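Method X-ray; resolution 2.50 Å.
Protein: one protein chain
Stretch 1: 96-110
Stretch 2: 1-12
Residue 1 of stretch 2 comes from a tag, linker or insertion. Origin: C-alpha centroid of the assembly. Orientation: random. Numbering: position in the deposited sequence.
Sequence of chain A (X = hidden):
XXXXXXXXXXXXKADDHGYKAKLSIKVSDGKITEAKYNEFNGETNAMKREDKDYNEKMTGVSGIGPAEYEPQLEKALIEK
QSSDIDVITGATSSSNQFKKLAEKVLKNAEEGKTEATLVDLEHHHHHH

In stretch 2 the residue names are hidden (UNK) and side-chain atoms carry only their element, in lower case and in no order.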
ATOM      1  N   ASN A  96      -3.800  -1.474  -8.100  1.00 34.85           N
ATOM      2  CA  ASN A  96      -5.202  -1.150  -7.838  1.00 32.48           C
ATOM      3  C   ASN A  96      -5.516  -1.287  -6.346  1.00 28.65           C
ATOM      4  O   ASN A  96      -6.156  -0.414  -5.767  1.00 27.89           O
ATOM      5  CB  ASN A  96      -6.107  -2.050  -8.671  1.00 35.86           C
ATOM      6  CG  ASN A  96      -6.129  -1.658 -10.149  1.00 38.71           C
ATOM      7  OD1 ASN A  96      -6.542  -2.449 -10.997  1.00 49.92           O
ATOM      8  ND2 ASN A  96      -5.705  -0.434 -10.457  1.00 30.04           N
ATOM      9  N   GLN A  97      -5.099  -2.386  -5.723  1.00 24.93           N
ATOM     10  CA  GLN A  97      -5.295  -2.513  -4.285  1.00 26.46           C
ATOM     11  C   GLN A  97      -4.644  -1.301  -3.577  1.00 29.60           C
ATOM     12  O   GLN A  97      -5.294  -0.640  -2.762  1.00 27.47           O
ATOM     13  CB  GLN A  97      -4.680  -3.820  -3.787  1.00 32.54           C
ATOM     14  CG  GLN A  97      -4.633  -3.954  -2.268  1.00 32.05           C
ATOM     15  CD  GLN A  97      -4.426  -5.388  -1.824  1.00 31.57           C
ATOM     16  OE1 GLN A  97      -5.385  -6.109  -1.577  1.00 44.72           O
ATOM     17  NE2 GLN A  97      -3.177  -5.814  -1.751  1.00 15.84           N
ATOM     18  N   PHE A  98      -3.379  -1.005  -3.904  1.00 28.69           N
ATOM     19  CA  PHE A  98      -2.653   0.144  -3.332  1.00 23.39           C
ATOM     20  C   PHE A  98      -3.429   1.442  -3.517  1.00 26.20           C
ATOM     21  O   PHE A  98      -3.541   2.236  -2.573  1.00 28.93           O
ATOM     22  CB  PHE A  98      -1.269   0.312  -3.987  1.00 24.10           C
ATOM     23  CG  PHE A  98      -0.453   1.501  -3.456  1.00 23.55           C
ATOM     24  CD1 PHE A  98       0.322   1.387  -2.302  1.00 21.00           C
ATOM     25  CD2 PHE A  98      -0.457   2.729  -4.128  1.00 23.56           C
ATOM     26  CE1 PHE A  98       1.086   2.466  -1.835  1.00 20.19           C
ATOM     27  CE2 PHE A  98       0.298   3.802  -3.665  1.00 31.12           C
ATOM     28  CZ  PHE A  98       1.069   3.672  -2.513  1.00 21.07           C
ATOM     29  N   LYS A  99      -3.956   1.661  -4.723  1.00 30.19           N
ATOM     30  CA  LYS A  99      -4.702   2.880  -5.007  1.00 32.72           C
ATOM     31  C   LYS A  99      -5.911   3.045  -4.098  1.00 27.78           C
ATOM     32  O   LYS A  99      -6.137   4.142  -3.595  1.00 26.82           O
ATOM     33  CB  LYS A  99      -5.096   2.954  -6.500  1.00 35.69           C
ATOM     34  CG  LYS A  99      -3.864   3.151  -7.415  1.00 49.29           C
ATOM     35  CD  LYS A  99      -4.179   3.137  -8.914  1.00 50.00           C
ATOM     36  CE  LYS A  99      -5.032   4.328  -9.318  1.00 54.72           C
ATOM     37  NZ  LYS A  99      -4.960   4.616 -10.776  1.00 60.47           N
ATOM     38  N   LYS A 100      -6.660   1.970  -3.838  1.00 25.51           N
ATOM     39  CA  LYS A 100      -7.831   2.083  -2.948  1.00 34.31           C
ATOM     40  C   LYS A 100      -7.437   2.486  -1.512  1.00 33.19           C
ATOM     41  O   LYS A 100      -8.068   3.360  -0.910  1.00 29.84           O
ATOM     42  CB  LYS A 100      -8.651   0.785  -2.948  1.00 37.01           C
ATOM     43  CG  LYS A 100      -9.387   0.509  -4.279  1.00 52.65           C
ATOM     44  CD  LYS A 100     -10.219  -0.776  -4.213  1.00 62.65           C
ATOM     45  CE  LYS A 100     -10.922  -1.104  -5.543  1.00 64.46           C
ATOM     46  NZ  LYS A 100     -10.177  -2.102  -6.375  1.00 66.45           N
ATOM     47  N   LEU A 101      -6.387   1.859  -0.979  1.00 26.64           N
ATOM     48  CA  LEU A 101      -5.859   2.180   0.353  1.00 20.26           C
ATOM     49  C   LEU A 101      -5.359   3.645   0.383  1.00 21.99           C
ATOM     50  O   LEU A 101      -5.602   4.365   1.357  1.00 22.25           O
ATOM     51  CB  LEU A 101      -4.737   1.197   0.724  1.00 19.71           C
ATOM     52  CG  LEU A 101      -5.177  -0.260   0.953  1.00 22.74           C
ATOM     53  CD1 LEU A 101      -3.985  -1.155   1.250  1.00 28.39           C
ATOM     54  CD2 LEU A 101      -6.157  -0.303   2.088  1.00 23.17           C
ATOM     55  N   ALA A 102      -4.663   4.092  -0.660  1.00 18.95           N
ATOM     56  CA  ALA A 102      -4.253   5.502  -0.720  1.00 24.94           C
ATOM     57  C   ALA A 102      -5.478   6.454  -0.704  1.00 30.98           C
ATOM     58  O   ALA A 102      -5.455   7.464   0.009  1.00 32.28           O
ATOM     59  CB  ALA A 102      -3.414   5.760  -1.966  1.00 15.18           C
ATOM     60  N   GLU A 103      -6.535   6.156  -1.467  1.00 27.73           N
ATOM     61  CA  GLU A 103      -7.713   7.023  -1.449  1.00 33.75           C
ATOM     62  C   GLU A 103      -8.246   7.113  -0.018  1.00 29.40           C
ATOM     63  O   GLU A 103      -8.492   8.210   0.483  1.00 28.65           O
ATOM     64  CB  GLU A 103      -8.816   6.492  -2.392  1.00 41.86           C
ATOM     65  CG  GLU A 103      -8.344   6.357  -3.843  1.00 63.31           C
ATOM     66  CD  GLU A 103      -9.331   5.640  -4.767  1.00 76.61           C
ATOM     67  OE1 GLU A 103     -10.542   5.580  -4.445  1.00 72.04           O
ATOM     68  OE2 GLU A 103      -8.884   5.152  -5.835  1.00 78.08           O
ATOM     69  N   LYS A 104      -8.381   5.978   0.662  1.00 22.79           N
ATOM     70  CA  LYS A 104      -8.910   6.015   2.010  1.00 24.13           C
ATOM     71  C   LYS A 104      -7.972   6.636   3.035  1.00 25.44           C
ATOM     72  O   LYS A 104      -8.435   7.374   3.902  1.00 33.53           O
ATOM     73  CB  LYS A 104      -9.338   4.620   2.466  1.00 24.36           C
ATOM     74  CG  LYS A 104     -10.060   4.660   3.808  1.00 44.84           C
ATOM     75  CD  LYS A 104     -11.356   5.462   3.699  1.00 57.24           C
ATOM     76  CE  LYS A 104     -12.172   5.402   4.991  1.00 67.43           C
ATOM     77  NZ  LYS A 104     -13.495   6.105   4.873  1.00 72.22           N
ATOM     78  N   VAL A 105      -6.663   6.371   2.947  1.00 23.06           N
ATOM     79  CA  VAL A 105      -5.737   6.967   3.927  1.00 20.48           C
ATOM     80  C   VAL A 105      -5.645   8.488   3.750  1.00 22.94           C
ATOM     81  O   VAL A 105      -5.527   9.224   4.735  1.00 33.01           O
ATOM     82  CB  VAL A 105      -4.301   6.280   3.910  1.00 19.50           C
ATOM     83  CG1 VAL A 105      -3.346   6.903   2.879  1.00 18.14           C
ATOM     84  CG2 VAL A 105      -3.707   6.353   5.314  1.00 18.68           C
ATOM     85  N   LEU A 106      -5.724   8.950   2.502  1.00 27.73           N
ATOM     86  CA  LEU A 106      -5.693  10.380   2.192  1.00 28.18           C
ATOM     87  C   LEU A 106      -6.963  11.094   2.676  1.00 38.23           C
ATOM     88  O   LEU A 106      -6.902  12.270   3.032  1.00 40.01           O
ATOM     89  CB  LEU A 106      -5.491  10.592   0.682  1.00 27.91           C
ATOM     90  CG  LEU A 106      -4.069  10.265   0.172  1.00 33.07           C
ATOM     91  CD1 LEU A 106      -3.995  10.297  -1.350  1.00 35.91           C
ATOM     92  CD2 LEU A 106      -3.089  11.244   0.756  1.00 34.93           C
ATOM     93  N   LYS A 107      -8.106  10.405   2.684  1.00 32.11           N
ATOM     94  CA  LYS A 107      -9.316  11.033   3.190  1.00 35.80           C
ATOM     95  C   LYS A 107      -9.129  11.255   4.686  1.00 38.76           C
ATOM     96  O   LYS A 107      -9.520  12.299   5.220  1.00 46.30           O
ATOM     97  CB  LYS A 107     -10.559  10.157   2.992  1.00 42.39           C
ATOM     98  CG  LYS A 107     -11.177  10.231   1.601  1.00 55.79           C
ATOM     99  CD  LYS A 107     -12.664   9.875   1.650  1.00 77.74           C
ATOM    100  CE  LYS A 107     -12.907   8.558   2.402  1.00 88.32           C
ATOM    101  NZ  LYS A 107     -14.196   8.543   3.175  1.00 88.95           N
ATOM    102  N   ASN A 108      -8.537  10.271   5.358  1.00 34.22           N
ATOM    103  CA  ASN A 108      -8.327  10.356   6.800  1.00 27.05           C
ATOM    104  C   ASN A 108      -7.355  11.466   7.152  1.00 30.32           C
ATOM    105  O   ASN A 108      -7.482  12.107   8.191  1.00 29.19           O
ATOM    106  CB  ASN A 108      -7.836   9.010   7.351  1.00 28.46           C
ATOM    107  CG  ASN A 108      -8.897   7.923   7.265  1.00 32.05           C
ATOM    108  OD1 ASN A 108     -10.060   8.184   6.962  1.00 46.40           O
ATOM    109  ND2 ASN A 108      -8.497   6.697   7.548  1.00 25.88           N
ATOM    110  N   ALA A 109      -6.383  11.695   6.281  1.00 31.46           N
ATOM    111  CA  ALA A 109      -5.421  12.763   6.502  1.00 29.55           C
ATOM    112  C   ALA A 109      -6.161  14.099   6.458  1.00 38.75           C
ATOM    113  O   ALA A 109      -5.832  15.012   7.214  1.00 48.02           O
ATOM    114  CB  ALA A 109      -4.340  12.726   5.441  1.00 25.55           C
ATOM    115  N   GLU A 110      -7.162  14.201   5.583  1.00 37.47           N
ATOM    116  CA  GLU A 110      -7.970  15.414   5.450  1.00 42.22           C
ATOM    117  C   GLU A 110      -8.802  15.686   6.684  1.00 47.27           C
ATOM    118  O   GLU A 110      -8.915  16.833   7.118  1.00 56.73           O
ATOM    119  CB  GLU A 110      -8.916  15.317   4.260  1.00 43.45           C
ATOM    120  CG  GLU A 110      -8.258  15.482   2.901  1.00 56.08           C
ATOM    121  CD  GLU A 110      -9.295  15.521   1.791  1.00 69.13           C
ATOM    122  OE1 GLU A 110     -10.448  15.910   2.088  1.00 75.55           O
ATOM    123  OE2 GLU A 110      -8.965  15.182   0.635  1.00 68.91           O
ATOM    124  N   UNK A   1      -6.682  19.720   1.911  1.00 56.07           N
ATOM    125  CA  UNK A   1      -5.780  20.007   3.055  1.00 65.99           C
ATOM    126  C   UNK A   1      -5.508  18.748   3.868  1.00 59.13           C
ATOM    127  O   UNK A   1      -6.428  18.110   4.399  1.00 60.57           O
ATOM    128  c   UNK A   1      -7.423  23.631   5.947  1.00 74.16           C
ATOM    129  c   UNK A   1      -5.533  21.414   5.202  1.00 85.28           C
ATOM    130  c   UNK A   1      -6.399  21.073   3.975  1.00 82.17           C
ATOM    131 se   UNK A   1      -6.512  22.105   6.755  1.00141.13          SE
ATOM    132  N   UNK A   2      -4.233  18.402   3.954  1.00 44.52           N
ATOM    133  CA  UNK A   2      -3.807  17.251   4.723  1.00 44.11           C
ATOM    134  C   UNK A   2      -3.340  17.637   6.138  1.00 41.74           C
ATOM    135  O   UNK A   2      -2.396  18.411   6.303  1.00 39.94           O
ATOM    136  c   UNK A   2      -4.381  15.517   2.369  1.00 25.26           C
ATOM    137  c   UNK A   2      -1.930  15.064   2.058  1.00 34.29           C
ATOM    138  c   UNK A   2      -3.049  15.312   3.069  1.00 33.25           C
ATOM    139  c   UNK A   2      -2.675  16.512   3.978  1.00 41.13           C
ATOM    140  N   UNK A   3      -4.046  17.144   7.151  1.00 41.87           N
ATOM    141  CA  UNK A   3      -3.624  17.359   8.536  1.00 36.57           C
ATOM    142  C   UNK A   3      -2.363  16.493   8.778  1.00 35.06           C
ATOM    143  O   UNK A   3      -2.296  15.315   8.395  1.00 36.15           O
ATOM    144  n   UNK A   3      -8.540  19.128  10.233  1.00 61.04           N
ATOM    145  c   UNK A   3      -6.098  17.452   9.269  1.00 39.08           C
ATOM    146  c   UNK A   3      -7.550  19.487   9.175  1.00 56.18           C
ATOM    147  c   UNK A   3      -4.705  16.903   9.524  1.00 35.74           C
ATOM    148  c   UNK A   3      -6.165  18.948   9.492  1.00 41.64           C
ATOM    149  N   UNK A   4      -1.366  17.091   9.407  1.00 36.39           N
ATOM    150  CA  UNK A   4      -0.134  16.388   9.724  1.00 45.81           C
ATOM    151  C   UNK A   4      -0.402  15.222  10.680  1.00 41.50           C
ATOM    152  O   UNK A   4      -1.376  15.218  11.434  1.00 35.50           O
ATOM    153  o   UNK A   4       2.467  18.980   9.752  1.00 44.05           O
ATOM    154  c   UNK A   4       0.863  17.359  10.374  1.00 49.52           C
ATOM    155  c   UNK A   4       1.482  18.319   9.377  1.00 45.71           C
ATOM    156  o   UNK A   4       0.995  18.416   8.223  1.00 49.74           O
ATOM    157  N   UNK A   5       0.462  14.222  10.624  1.00 40.89           N
ATOM    158  CA  UNK A   5       0.331  13.093  11.522  1.00 35.34           C
ATOM    159  C   UNK A   5       0.658  11.804  10.819  1.00 32.59           C
ATOM    160  O   UNK A   5       1.162  11.815   9.693  1.00 31.88           O
ATOM    161  N   UNK A   6       0.386  10.697  11.495  1.00 32.89           N
ATOM    162  CA  UNK A   6       0.596   9.380  10.908  1.00 29.86           C
ATOM    163  C   UNK A   6      -0.770   8.746  10.668  1.00 25.49           C
ATOM    164  O   UNK A   6      -1.637   8.801  11.529  1.00 26.33           O
ATOM    165  c   UNK A   6       2.867   8.950  11.975  1.00 35.03           C
ATOM    166  c   UNK A   6       1.427   8.474  11.830  1.00 26.36           C
ATOM    167  o   UNK A   6       3.276   9.357  13.080  1.00 37.02           O
ATOM    168  o   UNK A   6       3.607   8.926  10.977  1.00 45.17           O
ATOM    169  N   UNK A   7      -0.963   8.171   9.484  1.00 17.74           N
ATOM    170  CA  UNK A   7      -2.218   7.495   9.178  1.00 19.02           C
ATOM    171  C   UNK A   7      -1.913   6.122   8.595  1.00 23.41           C
ATOM    172  O   UNK A   7      -0.991   5.939   7.808  1.00 19.77           O
ATOM    173  c   UNK A   7      -3.392  12.408   9.504  1.00 32.91           C
ATOM    174  c   UNK A   7      -2.236  10.679   8.365  1.00 28.99           C
ATOM    175  c   UNK A   7      -3.228   9.764   8.665  1.00 18.49           C
ATOM    176  c   UNK A   7      -2.312  11.984   8.773  1.00 33.90           C
ATOM    177  c   UNK A   7      -3.088   8.331   8.225  1.00 17.11           C
ATOM    178  c   UNK A   7      -4.407  11.520   9.822  1.00 35.50           C
ATOM    179  c   UNK A   7      -4.316  10.198   9.405  1.00 27.03           C
ATOM    180  o   UNK A   7      -3.434  13.720   9.912  1.00 41.11           O
ATOM    181  N   UNK A   8      -2.703   5.158   9.035  1.00 24.94           N
ATOM    182  CA  UNK A   8      -2.556   3.783   8.633  1.00 12.78           C
ATOM    183  C   UNK A   8      -3.894   3.209   8.214  1.00 22.22           C
ATOM    184  O   UNK A   8      -4.915   3.388   8.886  1.00 12.84           O
ATOM    185  c   UNK A   8      -2.165   1.413   9.526  1.00 18.47           C
ATOM    186  o   UNK A   8      -0.645   3.249  10.043  1.00 35.73           O
ATOM    187  c   UNK A   8      -2.021   2.930   9.812  1.00 27.60           C
ATOM    188  N   UNK A   9      -3.888   2.532   7.081  1.00 21.50           N
ATOM    189  CA  UNK A   9      -5.080   1.859   6.630  1.00 19.31           C
ATOM    190  C   UNK A   9      -4.674   0.419   6.299  1.00 21.88           C
ATOM    191  O   UNK A   9      -3.533   0.155   5.928  1.00 28.12           O
ATOM    192  c   UNK A   9      -7.103   2.189   5.286  1.00 33.95           C
ATOM    193  c   UNK A   9      -5.699   2.584   5.427  1.00 20.42           C
ATOM    194  c   UNK A   9      -4.924   2.307   4.173  1.00 13.03           C
ATOM    195  N   UNK A  10      -5.620  -0.500   6.444  1.00 23.60           N
ATOM    196  CA  UNK A  10      -5.384  -1.914   6.216  1.00 10.44           C
ATOM    197  C   UNK A  10      -6.615  -2.600   5.649  1.00 27.77           C
ATOM    198  O   UNK A  10      -7.729  -2.211   5.977  1.00 26.35           O
ATOM    199  o   UNK A  10      -3.410  -4.114   9.261  1.00 57.60           O
ATOM    200  c   UNK A  10      -5.035  -2.563   7.545  1.00 15.53           C
ATOM    201  o   UNK A  10      -5.034  -5.609   9.301  1.00 59.21           O
ATOM    202  c   UNK A  10      -4.973  -4.060   7.492  1.00 29.93           C
ATOM    203  c   UNK A  10      -4.438  -4.638   8.778  1.00 49.18           C
ATOM    204  N   UNK A  11      -6.417  -3.610   4.797  1.00 20.37           N
ATOM    205  CA  UNK A  11      -7.536  -4.371   4.236  1.00 22.85           C
ATOM    206  C   UNK A  11      -8.263  -5.105   5.365  1.00 24.70           C
ATOM    207  O   UNK A  11      -7.629  -5.679   6.240  1.00 28.77           O
ATOM    208  c   UNK A  11      -6.577  -4.690   1.931  1.00 15.25           C
ATOM    209  c   UNK A  11      -7.066  -5.398   3.181  1.00 16.90           C
ATOM    210  o   UNK A  11      -6.007  -6.200   3.713  1.00 20.55           O
ATOM    211  N   UNK A  12      -9.592  -5.099   5.325  1.00 26.47           N
ATOM    212  CA  UNK A  12     -10.406  -5.705   6.380  1.00 25.75           C
ATOM    213  C   UNK A  12     -10.185  -7.191   6.580  1.00 30.68           C
ATOM    214  O   UNK A  12     -10.300  -7.705   7.696  1.00 31.22           O
ATOM    215  c   UNK A  12     -11.873  -5.433   6.115  1.00 22.49           C
TER

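Position 1 carries four side-chain atoms in an unbranched row: two carbons, a selenium and a last carbon. The side chain leads away from the helix, but the backbone O lies 3.3 Å from CA of Glu 110, a CA-H...O contact. The selenium identifies selenomethionine: Met 1, from an expression tag and poorly ordered.

Position 2 has four carbons, forked at the second. The forking carbon lies 3.7 Å from CB of Ala 109, and one tip is 4.2 Å from CD2 of Leu 106. A fork at the second carbon with no heteroatom means leucine: Leu 2.

Position 3 has four carbons in a row ending in nitrogen. Its backbone N donates a hydrogen bond to O of Ala 109, at 2.8 Å. The second side-chain carbon rests 3.6 Å from O of Glu 110. The chain is that of lysine: Lys 3.

Position 4 has two carbons, the second carrying two oxygens. It points away from the helix and touches nothing there. Two oxygens on the second carbon make a short carboxylate, so this is Asp 4.

Position 5 has no side-chain atoms, so it is Gly 5. Its phi of 141° and psi of -171° would jam a CB against the carbonyl O of Asp 4. Such a CB would also be crowded by the side-chain oxygen of position 7.

Position 6 again has two carbons, the second with two oxygens. It is out of reach of the helix. It is Asp 6.

Position 7 has one carbon, then a ring of six carbons bearing one oxygen: a phenol. CA of Ala 109 sits over one ring face, 3.7 Å from the centroid, in a CH-pi contact. CB of position 7 meets CG2 of Val 105 at 3.6 Å. This is Tyr 7. Its OH donates a very short hydrogen bond to O of Lys 3, at 2.5 Å.

Position 8 has one carbon carrying an oxygen and a carbon. It points away from the helix. It is Thr 8, its hydroxyl bonded elsewhere in the structure.

Position 9 has one carbon carrying two carbons. It points toward the helix. One of the two outer carbons lies 3.6 Å from CD2 of Leu 101 and 4.0 Å from CB of Val 105. This is Val 9, and that carbon is its CG1.

Position 10 has three carbons, the third with two oxygens. It points away. It is Glu 10.

Position 11 has one carbon carrying an oxygen and a carbon. Its outer carbon lies 4.0 Å from OE1 of Gln 97. It is Thr 11.

Position 12 has a single carbon and no contact. It is Ala 12.

The strand crosses the helix at 144°, nearer antiparallel than parallel. Tyr 7 and Val 9 face the helix, while Thr 8 and Glu 10 turn away. Apolar packing dominates. The one hydrogen bond between the stretches holds Lys 3 beside Ala 109, and the Tyr 7 hydroxyl ties the same segment back to the strand.

Stretch 2 (1-12) MLKDGDYTVETA
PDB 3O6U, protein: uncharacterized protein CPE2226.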